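Local atomic coordinates of uncharacterized SnoaL-like protein (Burkholderia thailandensis E264, PDB entry 3H3H), a protein that is of unknown function but carries a SnoaL-like domain of the NTF2 clan, whose cone-shaped fold commonly encloses a pocket for small molecules. Residues Ile72-Ile80 with Ile91-Leu100. Residues are numbered along the deposited sequence; the frame is centred on the assembly and turned at random.
Sequences IPDLHFEWI and IHYRGAKGRL
Glu78 and Arg94 face each other as an antiparallel hydrogen-bonded pair in the β-hairpin of strands 78-84 and 88-94, at one margin of the curved sheet of this NTF2-like fold. Glu78 N gives a hydrogen bond to Arg94 O (2.9 Å), and Arg94 N returns one to Glu78 O (2.8 Å), both with N-H...O angles of 162°. Ile80 N adds a more bent hydrogen bond to His92 O (2.9 Å).

Past the paired strands, water 1 donates to both Asp74 O and Ala96 O; within the Glu78-Arg94 pair another water donates to Glu78 OE1 and accepts from Arg94 NH1, atoms 5.0 Å apart.

Among the aromatic groups, Tyr93 CE2 sits 3.5 Å above the centre of the Phe77 ring, the two planes inclined at 38°, and Leu75 CD2 covers the opposite face. Tyr93 reaches this place with CG between backbone N and carbonyl carbon (chi1 66°); its OH is hydrogen-bonded to Glu103, and its side chain lies beside an unidentified bound ligand, consistent with a pocket-lining role.

Apolar contacts flank the ladder: Leu75 CG meets Ala96 CB at 3.7 Å, and Ile80 CD1, while touching Leu100 CD1, makes a CH-pi contact over the His92 ring, 4.2 Å from its centroid.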
ATOM      1  N   ILE B  72       4.793  -2.462 -24.652  1.00 18.72           N
ATOM      2  CA  ILE B  72       4.192  -3.689 -24.099  1.00 18.27           C
ATOM      3  C   ILE B  72       2.764  -3.686 -24.653  1.00 18.45           C
ATOM      4  O   ILE B  72       1.800  -3.416 -23.930  1.00 15.16           O
ATOM      5  CB  ILE B  72       4.163  -3.734 -22.551  1.00 19.57           C
ATOM      6  CG1 ILE B  72       5.523  -3.381 -21.944  1.00 21.77           C
ATOM      7  CG2 ILE B  72       3.687  -5.150 -22.080  1.00 21.33           C
ATOM      8  CD1 ILE B  72       5.510  -3.325 -20.444  1.00 26.26           C
ATOM      9  N   PRO B  73       2.614  -3.985 -25.947  1.00 18.37           N
ATOM     10  CA  PRO B  73       1.336  -3.724 -26.623  1.00 23.92           C
ATOM     11  C   PRO B  73       0.191  -4.603 -26.171  1.00 25.57           C
ATOM     12  O   PRO B  73      -0.992  -4.264 -26.363  1.00 30.61           O
ATOM     13  CB  PRO B  73       1.676  -3.962 -28.112  1.00 25.82           C
ATOM     14  CG  PRO B  73       2.836  -4.793 -28.104  1.00 21.86           C
ATOM     15  CD  PRO B  73       3.639  -4.408 -26.916  1.00 19.51           C
ATOM     16  N   ASP B  74       0.528  -5.717 -25.554  0.50 22.74           N
ATOM     17  CA  ASP B  74      -0.479  -6.603 -25.009  0.50 25.45           C
ATOM     18  C   ASP B  74      -0.345  -6.636 -23.486  0.50 24.05           C
ATOM     19  O   ASP B  74      -0.503  -7.677 -22.851  0.50 27.36           O
ATOM     20  CB  ASP B  74      -0.335  -7.996 -25.630  0.50 25.17           C
ATOM     21  CG  ASP B  74      -0.322  -7.957 -27.135  0.50 30.25           C
ATOM     22  OD1 ASP B  74       0.509  -8.666 -27.738  0.50 34.76           O
ATOM     23  OD2 ASP B  74      -1.134  -7.210 -27.722  0.50 35.45           O
ATOM     24  N   LEU B  75      -0.028  -5.473 -22.908  1.00 19.77           N
ATOM     25  CA  LEU B  75       0.007  -5.296 -21.470  1.00 17.38           C
ATOM     26  C   LEU B  75      -1.335  -5.692 -20.880  1.00 16.19           C
ATOM     27  O   LEU B  75      -2.392  -5.336 -21.396  1.00 14.69           O
ATOM     28  CB  LEU B  75       0.277  -3.818 -21.114  1.00 14.23           C
ATOM     29  CG  LEU B  75       0.227  -3.424 -19.636  1.00 16.16           C
ATOM     30  CD1 LEU B  75       1.123  -2.216 -19.209  1.00 16.95           C
ATOM     31  CD2 LEU B  75      -1.225  -3.083 -19.194  1.00 15.37           C
ATOM     32  N   HIS B  76      -1.283  -6.405 -19.759  1.00 17.92           N
ATOM     33  CA  HIS B  76      -2.511  -6.868 -19.129  1.00 15.48           C
ATOM     34  C   HIS B  76      -2.283  -7.055 -17.672  1.00 14.69           C
ATOM     35  O   HIS B  76      -1.319  -7.705 -17.321  1.00 17.29           O
ATOM     36  CB  HIS B  76      -2.896  -8.199 -19.750  1.00 15.48           C
ATOM     37  CG  HIS B  76      -4.177  -8.740 -19.205  1.00 15.30           C
ATOM     38  ND1 HIS B  76      -5.405  -8.254 -19.592  1.00 18.08           N
ATOM     39  CD2 HIS B  76      -4.418  -9.684 -18.271  1.00 14.82           C
ATOM     40  CE1 HIS B  76      -6.352  -8.872 -18.913  1.00 18.80           C
ATOM     41  NE2 HIS B  76      -5.782  -9.765 -18.127  1.00 22.81           N
ATOM     42  N   PHE B  77      -3.193  -6.529 -16.845  1.00 13.51           N
ATOM     43  CA  PHE B  77      -3.116  -6.663 -15.394  1.00 12.90           C
ATOM     44  C   PHE B  77      -4.259  -7.544 -14.940  1.00 16.68           C
ATOM     45  O   PHE B  77      -5.356  -7.390 -15.430  1.00 16.82           O
ATOM     46  CB  PHE B  77      -3.331  -5.327 -14.737  1.00 13.57           C
ATOM     47  CG  PHE B  77      -2.240  -4.314 -14.991  1.00 12.55           C
ATOM     48  CD1 PHE B  77      -0.987  -4.685 -15.492  1.00 13.32           C
ATOM     49  CD2 PHE B  77      -2.440  -3.024 -14.654  1.00 13.39           C
ATOM     50  CE1 PHE B  77      -0.002  -3.713 -15.662  1.00 15.88           C
ATOM     51  CE2 PHE B  77      -1.476  -2.032 -14.835  1.00 11.17           C
ATOM     52  CZ  PHE B  77      -0.257  -2.377 -15.314  1.00 13.71           C
ATOM     53  N   GLU B  78      -3.993  -8.461 -14.009  1.00 12.28           N
ATOM     54  CA  GLU B  78      -5.074  -9.255 -13.398  1.00 12.02           C
ATOM     55  C   GLU B  78      -5.359  -8.751 -12.020  1.00 13.45           C
ATOM     56  O   GLU B  78      -4.512  -8.864 -11.141  1.00 13.97           O
ATOM     57  CB  GLU B  78      -4.729 -10.786 -13.340  1.00 12.63           C
ATOM     58  CG  GLU B  78      -5.761 -11.586 -12.575  1.00 15.61           C
ATOM     59  CD  GLU B  78      -5.551 -13.072 -12.662  1.00 16.40           C
ATOM     60  OE1 GLU B  78      -4.587 -13.513 -13.310  1.00 13.73           O
ATOM     61  OE2 GLU B  78      -6.368 -13.775 -12.071  1.00 12.75           O
ATOM     62  N   TRP B  79      -6.587  -8.320 -11.794  1.00 13.56           N
ATOM     63  CA  TRP B  79      -7.008  -7.835 -10.482  1.00 15.36           C
ATOM     64  C   TRP B  79      -7.202  -8.946  -9.477  1.00 13.90           C
ATOM     65  O   TRP B  79      -7.999  -9.856  -9.708  1.00 14.58           O
ATOM     66  CB  TRP B  79      -8.276  -7.058 -10.640  1.00 15.69           C
ATOM     67  CG  TRP B  79      -8.833  -6.431  -9.429  1.00 17.05           C
ATOM     68  CD1 TRP B  79      -8.177  -6.042  -8.320  1.00 14.66           C
ATOM     69  CD2 TRP B  79     -10.209  -6.054  -9.234  1.00 16.05           C
ATOM     70  NE1 TRP B  79      -9.032  -5.490  -7.424  1.00 16.36           N
ATOM     71  CE2 TRP B  79     -10.298  -5.482  -7.955  1.00 19.63           C
ATOM     72  CE3 TRP B  79     -11.361  -6.140 -10.017  1.00 21.20           C
ATOM     73  CZ2 TRP B  79     -11.488  -4.967  -7.445  1.00 17.02           C
ATOM     74  CZ3 TRP B  79     -12.582  -5.659  -9.490  1.00 23.21           C
ATOM     75  CH2 TRP B  79     -12.635  -5.102  -8.214  1.00 23.91           C
ATOM     76  N   ILE B  80      -6.441  -8.906  -8.397  1.00 13.67           N
ATOM     77  CA  ILE B  80      -6.537  -9.900  -7.315  1.00 11.87           C
ATOM     78  C   ILE B  80      -7.389  -9.405  -6.158  1.00 12.12           C
ATOM     79  O   ILE B  80      -8.394 -10.039  -5.830  1.00 14.90           O
ATOM     80  CB  ILE B  80      -5.165 -10.342  -6.804  1.00 11.03           C
ATOM     81  CG1 ILE B  80      -4.363 -10.969  -7.953  1.00 15.83           C
ATOM     82  CG2 ILE B  80      -5.317 -11.293  -5.622  1.00  9.93           C
ATOM     83  CD1 ILE B  80      -2.872 -11.191  -7.630  1.00 14.41           C
ATOM     84  N   ILE B  91      -4.565  -1.608  -4.591  1.00 11.57           N
ATOM     85  CA  ILE B  91      -4.940  -2.583  -5.591  1.00 10.57           C
ATOM     86  C   ILE B  91      -3.822  -3.595  -5.692  1.00 11.40           C
ATOM     87  O   ILE B  91      -2.708  -3.247  -6.017  1.00 12.10           O
ATOM     88  CB  ILE B  91      -5.199  -1.961  -6.974  1.00 13.33           C
ATOM     89  CG1 ILE B  91      -6.307  -0.875  -6.883  1.00 11.13           C
ATOM     90  CG2 ILE B  91      -5.619  -3.074  -8.019  1.00 14.24           C
ATOM     91  CD1 ILE B  91      -6.657  -0.243  -8.287  1.00 11.72           C
ATOM     92  N   HIS B  92      -4.169  -4.866  -5.491  1.00 12.51           N
ATOM     93  CA  HIS B  92      -3.225  -5.968  -5.573  1.00 12.60           C
ATOM     94  C   HIS B  92      -3.561  -6.625  -6.891  1.00 15.07           C
ATOM     95  O   HIS B  92      -4.712  -6.978  -7.159  1.00 11.03           O
ATOM     96  CB  HIS B  92      -3.427  -6.862  -4.351  1.00 14.42           C
ATOM     97  CG  HIS B  92      -2.562  -8.068  -4.311  1.00 16.29           C
ATOM     98  ND1 HIS B  92      -1.217  -8.035  -4.613  1.00 11.93           N
ATOM     99  CD2 HIS B  92      -2.854  -9.346  -3.977  1.00 13.46           C
ATOM    100  CE1 HIS B  92      -0.719  -9.255  -4.478  1.00 16.55           C
ATOM    101  NE2 HIS B  92      -1.679 -10.063  -4.059  1.00 15.79           N
ATOM    102  N   TYR B  93      -2.546  -6.785  -7.719  1.00 11.66           N
ATOM    103  CA  TYR B  93      -2.772  -7.322  -9.043  1.00 14.28           C
ATOM    104  C   TYR B  93      -1.531  -7.978  -9.563  1.00 13.31           C
ATOM    105  O   TYR B  93      -0.460  -7.895  -8.950  1.00 14.02           O
ATOM    106  CB  TYR B  93      -3.208  -6.195  -9.981  1.00 14.40           C
ATOM    107  CG  TYR B  93      -2.181  -5.122 -10.265  1.00 13.53           C
ATOM    108  CD1 TYR B  93      -2.037  -4.029  -9.447  1.00 14.99           C
ATOM    109  CD2 TYR B  93      -1.406  -5.141 -11.436  1.00 11.24           C
ATOM    110  CE1 TYR B  93      -1.150  -3.042  -9.761  1.00 13.42           C
ATOM    111  CE2 TYR B  93      -0.529  -4.154 -11.735  1.00 12.89           C
ATOM    112  CZ  TYR B  93      -0.409  -3.085 -10.918  1.00 13.86           C
ATOM    113  OH  TYR B  93       0.491  -2.074 -11.241  1.00 14.56           O
ATOM    114  N   ARG B  94      -1.718  -8.779 -10.597  1.00 12.36           N
ATOM    115  CA  ARG B  94      -0.618  -9.381 -11.294  1.00 12.30           C
ATOM    116  C   ARG B  94      -0.296  -8.577 -12.526  1.00 19.00           C
ATOM    117  O   ARG B  94      -1.174  -8.349 -13.361  1.00 18.78           O
ATOM    118  CB  ARG B  94      -0.987 -10.814 -11.641  1.00 13.39           C
ATOM    119  CG  ARG B  94       0.131 -11.554 -12.352  1.00 19.64           C
ATOM    120  CD  ARG B  94      -0.275 -13.026 -12.409  1.00 24.85           C
ATOM    121  NE  ARG B  94       0.768 -13.858 -12.992  1.00 26.33           N
ATOM    122  CZ  ARG B  94       0.898 -14.109 -14.278  1.00 25.49           C
ATOM    123  NH1 ARG B  94       0.051 -13.612 -15.168  1.00 31.94           N
ATOM    124  NH2 ARG B  94       1.894 -14.890 -14.677  1.00 35.18           N
ATOM    125  N   GLY B  95       0.959  -8.117 -12.584  1.00 22.04           N
ATOM    126  CA  GLY B  95       1.460  -7.184 -13.587  1.00 23.79           C
ATOM    127  C   GLY B  95       1.581  -7.772 -14.966  1.00 22.32           C
ATOM    128  O   GLY B  95       1.354  -8.972 -15.210  1.00 20.47           O
ATOM    129  N   ALA B  96       1.901  -6.864 -15.886  1.00 24.90           N
ATOM    130  CA  ALA B  96       2.009  -7.169 -17.323  1.00 24.86           C
ATOM    131  C   ALA B  96       2.950  -8.349 -17.605  1.00 25.17           C
ATOM    132  O   ALA B  96       2.717  -9.075 -18.571  1.00 24.65           O
ATOM    133  CB  ALA B  96       2.464  -5.973 -18.067  1.00 22.63           C
ATOM    134  N   LYS B  97       3.979  -8.544 -16.763  1.00 23.70           N
ATOM    135  CA  LYS B  97       4.948  -9.628 -16.988  1.00 25.18           C
ATOM    136  C   LYS B  97       4.934 -10.691 -15.876  1.00 26.49           C
ATOM    137  O   LYS B  97       5.885 -11.460 -15.705  1.00 26.06           O
ATOM    138  CB  LYS B  97       6.346  -9.026 -17.162  1.00 23.66           C
ATOM    139  CG  LYS B  97       6.411  -7.994 -18.323  1.00 25.96           C
ATOM    140  CD  LYS B  97       6.070  -8.657 -19.620  1.00 28.40           C
ATOM    141  CE  LYS B  97       6.282  -7.729 -20.797  1.00 28.76           C
ATOM    142  NZ  LYS B  97       5.996  -8.496 -22.026  1.00 28.39           N
ATOM    143  N   GLY B  98       3.841 -10.740 -15.131  1.00 22.54           N
ATOM    144  CA  GLY B  98       3.665 -11.787 -14.156  1.00 20.40           C
ATOM    145  C   GLY B  98       4.166 -11.415 -12.773  1.00 16.91           C
ATOM    146  O   GLY B  98       4.086 -12.192 -11.849  1.00 16.84           O
ATOM    147  N   ARG B  99       4.742 -10.229 -12.627  1.00 17.29           N
ATOM    148  CA  ARG B  99       5.118  -9.810 -11.305  1.00 20.42           C
ATOM    149  C   ARG B  99       3.865  -9.601 -10.494  1.00 16.85           C
ATOM    150  O   ARG B  99       2.819  -9.181 -11.026  1.00 16.94           O
ATOM    151  CB  ARG B  99       5.766  -8.430 -11.299  1.00 25.14           C
ATOM    152  CG  ARG B  99       7.082  -8.292 -11.980  1.00 25.13           C
ATOM    153  CD  ARG B  99       7.437  -6.791 -11.963  1.00 27.04           C
ATOM    154  NE  ARG B  99       8.769  -6.644 -12.526  1.00 33.89           N
ATOM    155  CZ  ARG B  99       9.084  -6.389 -13.804  1.00 37.60           C
ATOM    156  NH1 ARG B  99       8.176  -6.192 -14.764  1.00 35.37           N
ATOM    157  NH2 ARG B  99      10.368  -6.338 -14.112  1.00 30.57           N
ATOM    158  N   LEU B 100       4.014  -9.826  -9.213  1.00 16.08           N
ATOM    159  CA  LEU B 100       2.976  -9.496  -8.270  1.00 12.26           C
ATOM    160  C   LEU B 100       3.139  -8.026  -7.934  1.00 13.54           C
ATOM    161  O   LEU B 100       4.237  -7.530  -7.730  1.00 14.88           O
ATOM    162  CB  LEU B 100       3.096 -10.337  -7.043  1.00 15.74           C
ATOM    163  CG  LEU B 100       1.870 -10.566  -6.186  1.00 25.60           C
ATOM    164  CD1 LEU B 100       0.683 -11.223  -6.960  1.00 19.20           C
ATOM    165  CD2 LEU B 100       2.289 -11.392  -4.938  1.00 21.40           C
TER
HETATM  166  O   HOH W   1       0.781  -8.327 -20.203  1.00 24.27           O
HETATM  167  O   HOH W   2       2.800  -8.206 -22.460  1.00 37.14           O
HETATM  168  O   HOH W   3      -1.528 -10.258 -15.536  1.00 27.24           O
HETATM  169  O   HOH W   4      -2.540 -12.569 -14.853  1.00 35.69           O